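Local structure of peptidase M28 (Shewanella amazonensis SB2B, 3IIB) at residues A[255-260]-A[302-307]; A[327-332]-A[374-379]. The protein probably acts as a zinc-dependent carboxypeptidase or dipeptidase of peptidase family M28, with two zinc ions held side by side in its active site. All coordinates share one frame; numbering follows the deposited sequence.

Contact 1: residues A[255-260]-A[302-307]; sequences GAHLDS and AEELGL. With ZN (zinc ion), chain C; ZN (zinc ion), chain B.
H257 and D259 meet E303 and E304 in the dinuclear zinc site of this M28 peptidase, a buried polar contact between the C-terminal end of strand 247-257 and the loop that leads from strand 293-300 into helix 308-316. H257 NE2 binds the chain C zinc at 2.2 Å. E303 lies over one face of the imidazole: its CB sits 3.8 Å from the ring centroid in a CH-pi contact, and OE1 is placed above the ring plane toward the rim, 3.3 Å from NE2, which is already spent on the zinc. The carboxylate plane of E303 is tilted 25° from that of the ring. The chain of E303 bends at chi2 (-85°), which folds CD back above the imidazole, and OE1 accepts a hydrogen bond from the water that bridges the two metals. E304 turns its carboxylate almost perpendicular to the same ring and chelates the chain B zinc through OE1 and OE2. D259 OD2 takes the N-H of E304 at 3.0 Å through the syn lone pair, while OD1 receives a weak bond from E303 N and another weak one from H257 ND1, 3.0 Å away. An alanine at D259 would probably leave the amides of E303 and E304 without these acceptors and ND1 of H257 with the carbonyl oxygen of residue 259 as its remaining partner. D269 bridges both metals, with D331 completing the protein ligands of one and H402 those of the other. The chemistry is that of a first shell positioned by a second: a carboxylate behind the histidine is likely to make its NE2 a stronger zinc donor, and the same carboxylate probably helps to hold the backbone from which E303 reaches the bridging water and E304 the second metal.

Contact 2: residues A[327-332]-A[374-379]; sequences AAESDF and GPDVSM. With ZN (zinc ion), chain C.
The zinc ligand D331 follows the end of strand 324-329, and beside it E329 reaches from the strand to the short 3-10 turn 375-377, in the loop between strands 365-366 and 387-392. The E329 side chain is extended, with CG anti to the backbone N (chi1 176°), and carries its carboxylate up to the start of the turn. There OE1 accepts the N-H of D376 at 2.7 Å, met on the syn side but 23° out of the carboxylate plane. P375 packs its ring against the same oxygen, CD 3.3 Å from OE1. In the M28 fold several metal ligands lie at or just beyond the C-terminal ends of parallel strands of the central sheet, and D331 occupies such a place: OD1 and OD2 both bind the chain C zinc, at 2.1 and 2.3 Å, while OD2 also has P375 CG alongside at 3.6 Å. G374 faces the strand so closely that a CB there would run into E329 CB. A water joins the two backbones nearby, accepting from both E329 N and G374 N. Farther back along the strand the contact turns apolar, V377 CG1 resting 4.0 Å from A327 CB.

Both contacts are buried and share the central sheet, in which strands 247-257 and 324-329 run side by side; G255 N to A328 O (2.8 Å) and S330 N to G255 O (2.9 Å) are probable hydrogen bonds tying the two together. They also share the chain C zinc, to which contact 1 gives H257 and contact 2 gives D331. Contact 1, nearer the centre of the chain, is almost wholly polar and reaches both metals. Contact 2 serves one metal and grades from carboxylates near the zinc to aliphatic packing earlier along the strand, farther from the metal. D376 and P375 of contact 2 touch E303 of contact 1, so the 374-379 loop adjoins the loop at 302-307.

Contact 1: residues A[255-260]-A[302-307]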
loop_
_atom_site.group_PDB
_atom_site.type_symbol
_atom_site.label_atom_id
_atom_site.label_comp_id
_atom_site.label_asym_id
_atom_site.label_seq_id
_atom_site.Cartn_x
_atom_site.Cartn_y
_atom_site.Cartn_z
ATOM N N GLY A 255 -17.022 8.071 23.684
ATOM C CA GLY A 255 -17.166 8.649 22.359
ATOM C C GLY A 255 -16.242 8.097 21.295
ATOM O O GLY A 255 -15.267 7.373 21.561
ATOM N N ALA A 256 -16.539 8.517 20.072
ATOM C CA ALA A 256 -15.703 8.287 18.897
ATOM C C ALA A 256 -16.126 9.353 17.911
ATOM O O ALA A 256 -17.137 10.049 18.151
ATOM C CB ALA A 256 -15.960 6.857 18.298
ATOM N N HIS A 257 -15.445 9.476 16.774
ATOM C CA HIS A 257 -15.998 10.341 15.691
ATOM C C HIS A 257 -16.503 9.505 14.536
ATOM O O HIS A 257 -15.913 8.494 14.221
ATOM C CB HIS A 257 -15.025 11.434 15.218
ATOM C CG HIS A 257 -13.745 10.957 14.612
ATOM N ND1 HIS A 257 -13.558 10.871 13.251
ATOM C CD2 HIS A 257 -12.548 10.643 15.175
ATOM C CE1 HIS A 257 -12.326 10.463 13.001
ATOM N NE2 HIS A 257 -11.688 10.327 14.151
ATOM N N LEU A 258 -17.616 9.940 13.931
ATOM C CA LEU A 258 -18.287 9.211 12.867
ATOM C C LEU A 258 -17.750 9.594 11.518
ATOM O O LEU A 258 -17.898 8.837 10.532
ATOM C CB LEU A 258 -19.800 9.509 12.925
ATOM C CG LEU A 258 -20.707 8.730 11.966
ATOM C CD1 LEU A 258 -20.480 7.203 12.105
ATOM C CD2 LEU A 258 -22.173 9.141 12.180
ATOM N N ASP A 259 -17.138 10.770 11.427
ATOM C CA ASP A 259 -16.662 11.222 10.120
ATOM C C ASP A 259 -15.284 10.610 9.808
ATOM O O ASP A 259 -14.609 10.069 10.699
ATOM C CB ASP A 259 -16.609 12.744 10.065
ATOM C CG ASP A 259 -15.513 13.345 10.995
ATOM O OD1 ASP A 259 -15.456 12.966 12.195
ATOM O OD2 ASP A 259 -14.712 14.200 10.541
ATOM N N SER A 260 -14.844 10.776 8.561
ATOM C CA SER A 260 -13.548 10.270 8.139
ATOM C C SER A 260 -13.069 11.095 6.996
ATOM O O SER A 260 -13.798 11.964 6.506
ATOM C CB SER A 260 -13.636 8.801 7.662
ATOM O OG SER A 260 -14.314 8.618 6.414
ATOM N N ALA A 302 -17.514 15.629 12.314
ATOM C CA ALA A 302 -16.561 16.571 11.776
ATOM C C ALA A 302 -15.327 16.731 12.662
ATOM O O ALA A 302 -14.782 17.809 12.793
ATOM C CB ALA A 302 -17.257 17.919 11.477
ATOM N N GLU A 303 -14.877 15.633 13.253
ATOM C CA GLU A 303 -13.621 15.666 14.020
ATOM C C GLU A 303 -12.436 16.035 13.132
ATOM O O GLU A 303 -11.566 16.777 13.550
ATOM C CB GLU A 303 -13.391 14.331 14.741
ATOM C CG GLU A 303 -12.154 14.329 15.634
ATOM C CD GLU A 303 -10.858 14.012 14.903
ATOM O OE1 GLU A 303 -10.925 13.535 13.756
ATOM O OE2 GLU A 303 -9.773 14.217 15.485
ATOM N N GLU A 304 -12.407 15.504 11.917
ATOM C CA GLU A 304 -11.293 15.697 10.975
ATOM C C GLU A 304 -11.112 17.147 10.554
ATOM O O GLU A 304 -10.027 17.540 10.152
ATOM C CB GLU A 304 -11.484 14.823 9.722
ATOM C CG GLU A 304 -11.644 13.313 9.961
ATOM C CD GLU A 304 -10.355 12.633 10.389
ATOM O OE1 GLU A 304 -9.348 13.330 10.646
ATOM O OE2 GLU A 304 -10.364 11.387 10.400
ATOM N N LEU A 305 -12.176 17.939 10.682
ATOM C CA LEU A 305 -12.155 19.325 10.269
ATOM C C LEU A 305 -11.870 20.273 11.445
ATOM O O LEU A 305 -12.093 21.474 11.332
ATOM C CB LEU A 305 -13.474 19.700 9.596
ATOM C CG LEU A 305 -13.894 18.769 8.446
ATOM C CD1 LEU A 305 -15.165 19.379 7.789
ATOM C CD2 LEU A 305 -12.777 18.545 7.413
ATOM N N GLY A 306 -11.379 19.748 12.564
ATOM C CA GLY A 306 -11.070 20.585 13.713
ATOM C C GLY A 306 -11.970 20.409 14.922
ATOM O O GLY A 306 -12.308 21.380 15.610
ATOM N N LEU A 307 -12.320 19.165 15.231
ATOM C CA LEU A 307 -13.134 18.886 16.418
ATOM C C LEU A 307 -14.443 19.670 16.434
ATOM O O LEU A 307 -14.931 20.021 17.475
ATOM C CB LEU A 307 -12.379 19.179 17.719
ATOM C CG LEU A 307 -10.906 18.830 17.802
ATOM C CD1 LEU A 307 -10.344 19.208 19.205
ATOM C CD2 LEU A 307 -10.697 17.370 17.452
HETATM ZN ZN ZN C . -9.535 10.118 14.320
HETATM ZN ZN ZN B . -8.240 11.548 11.383
HETATM O O HOH W 1 -9.019 11.731 13.361
HETATM O O HOH W 2 -6.582 12.164 12.578
HETATM O O HOH W 3 -7.229 9.853 14.843
#

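Contact 2: residues A[327-332]-A[374-379]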
loop_
_atom_site.group_PDB
_atom_site.type_symbol
_atom_site.label_atom_id
_atom_site.label_comp_id
_atom_site.label_asym_id
_atom_site.label_seq_id
_atom_site.Cartn_x
_atom_site.Cartn_y
_atom_site.Cartn_z
ATOM N N ALA A 327 -15.520 11.593 30.896
ATOM C CA ALA A 327 -15.609 11.408 29.457
ATOM C C ALA A 327 -14.348 10.746 28.897
ATOM O O ALA A 327 -13.272 11.014 29.399
ATOM C CB ALA A 327 -15.797 12.775 28.764
ATOM N N ALA A 328 -14.490 9.917 27.851
ATOM C CA ALA A 328 -13.363 9.254 27.168
ATOM C C ALA A 328 -13.733 9.003 25.728
ATOM O O ALA A 328 -14.920 8.898 25.402
ATOM C CB ALA A 328 -12.943 7.926 27.839
ATOM N N GLU A 329 -12.726 8.958 24.871
ATOM C CA GLU A 329 -12.936 8.744 23.437
ATOM C C GLU A 329 -11.929 7.755 22.860
ATOM O O GLU A 329 -10.733 7.852 23.139
ATOM C CB GLU A 329 -12.838 10.040 22.666
ATOM C CG GLU A 329 -12.944 9.821 21.173
ATOM C CD GLU A 329 -13.030 11.101 20.346
ATOM O OE1 GLU A 329 -12.192 11.994 20.576
ATOM O OE2 GLU A 329 -13.946 11.199 19.468
ATOM N N SER A 330 -12.433 6.838 22.043
ATOM C CA SER A 330 -11.604 5.899 21.271
ATOM C C SER A 330 -11.372 6.517 19.878
ATOM O O SER A 330 -12.305 6.606 19.061
ATOM C CB SER A 330 -12.300 4.573 21.121
ATOM O OG SER A 330 -11.478 3.581 20.471
ATOM N N ASP A 331 -10.141 6.921 19.614
ATOM C CA ASP A 331 -9.761 7.466 18.284
ATOM C C ASP A 331 -8.254 7.288 18.070
ATOM O O ASP A 331 -7.541 8.235 17.776
ATOM C CB ASP A 331 -10.120 8.931 18.150
ATOM C CG ASP A 331 -9.859 9.451 16.757
ATOM O OD1 ASP A 331 -9.982 8.650 15.822
ATOM O OD2 ASP A 331 -9.580 10.638 16.587
ATOM N N PHE A 332 -7.802 6.060 18.216
ATOM C CA PHE A 332 -6.433 5.691 17.842
ATOM C C PHE A 332 -6.435 4.279 17.268
ATOM O O PHE A 332 -5.573 3.458 17.577
ATOM C CB PHE A 332 -5.514 5.888 19.039
ATOM C CG PHE A 332 -4.060 5.992 18.693
ATOM C CD1 PHE A 332 -3.630 6.433 17.451
ATOM C CD2 PHE A 332 -3.094 5.664 19.641
ATOM C CE1 PHE A 332 -2.309 6.531 17.176
ATOM C CE2 PHE A 332 -1.737 5.807 19.359
ATOM C CZ PHE A 332 -1.345 6.222 18.127
ATOM N N GLY A 374 -9.129 12.067 24.577
ATOM C CA GLY A 374 -9.136 12.034 23.118
ATOM C C GLY A 374 -9.627 13.331 22.513
ATOM O O GLY A 374 -10.131 14.212 23.194
ATOM N N PRO A 375 -9.454 13.454 21.211
ATOM C CA PRO A 375 -9.639 14.736 20.568
ATOM C C PRO A 375 -10.964 15.424 20.863
ATOM O O PRO A 375 -10.978 16.588 21.271
ATOM C CB PRO A 375 -9.533 14.393 19.078
ATOM C CG PRO A 375 -8.826 13.152 19.008
ATOM C CD PRO A 375 -8.942 12.434 20.289
ATOM N N ASP A 376 -12.072 14.719 20.673
ATOM C CA ASP A 376 -13.387 15.336 20.847
ATOM C C ASP A 376 -13.794 15.660 22.292
ATOM O O ASP A 376 -14.761 16.402 22.504
ATOM C CB ASP A 376 -14.436 14.443 20.223
ATOM C CG ASP A 376 -14.258 14.326 18.724
ATOM O OD1 ASP A 376 -14.201 15.394 18.093
ATOM O OD2 ASP A 376 -14.140 13.184 18.199
ATOM N N VAL A 377 -13.091 15.085 23.264
ATOM C CA VAL A 377 -13.331 15.415 24.669
ATOM C C VAL A 377 -12.199 16.238 25.292
ATOM O O VAL A 377 -12.217 16.543 26.494
ATOM C CB VAL A 377 -13.602 14.133 25.517
ATOM C CG1 VAL A 377 -14.778 13.394 24.930
ATOM C CG2 VAL A 377 -12.349 13.247 25.601
ATOM N N SER A 378 -11.236 16.637 24.460
ATOM C CA SER A 378 -10.007 17.248 24.962
ATOM C C SER A 378 -10.259 18.664 25.476
ATOM O O SER A 378 -9.409 19.205 26.179
ATOM C CB SER A 378 -8.915 17.267 23.889
ATOM O OG SER A 378 -9.275 18.081 22.779
HETATM N N MSE A 379 -11.427 19.251 25.142
HETATM C CA MSE A 379 -11.755 20.609 25.601
HETATM C C MSE A 379 -12.503 20.588 26.925
HETATM O O MSE A 379 -12.775 21.617 27.546
HETATM C CB MSE A 379 -12.515 21.396 24.514
HETATM C CG MSE A 379 -13.952 21.037 24.342
HETATM SE SE MSE A 379 -14.219 19.282 23.628
HETATM C CE MSE A 379 -13.368 19.513 21.923
HETATM ZN ZN ZN C . -9.535 10.118 14.320
HETATM O O HOH W 4 -10.172 9.720 25.790
HETATM O O HOH W 3 -7.229 9.853 14.843
HETATM O O HOH W 1 -9.019 11.731 13.361
#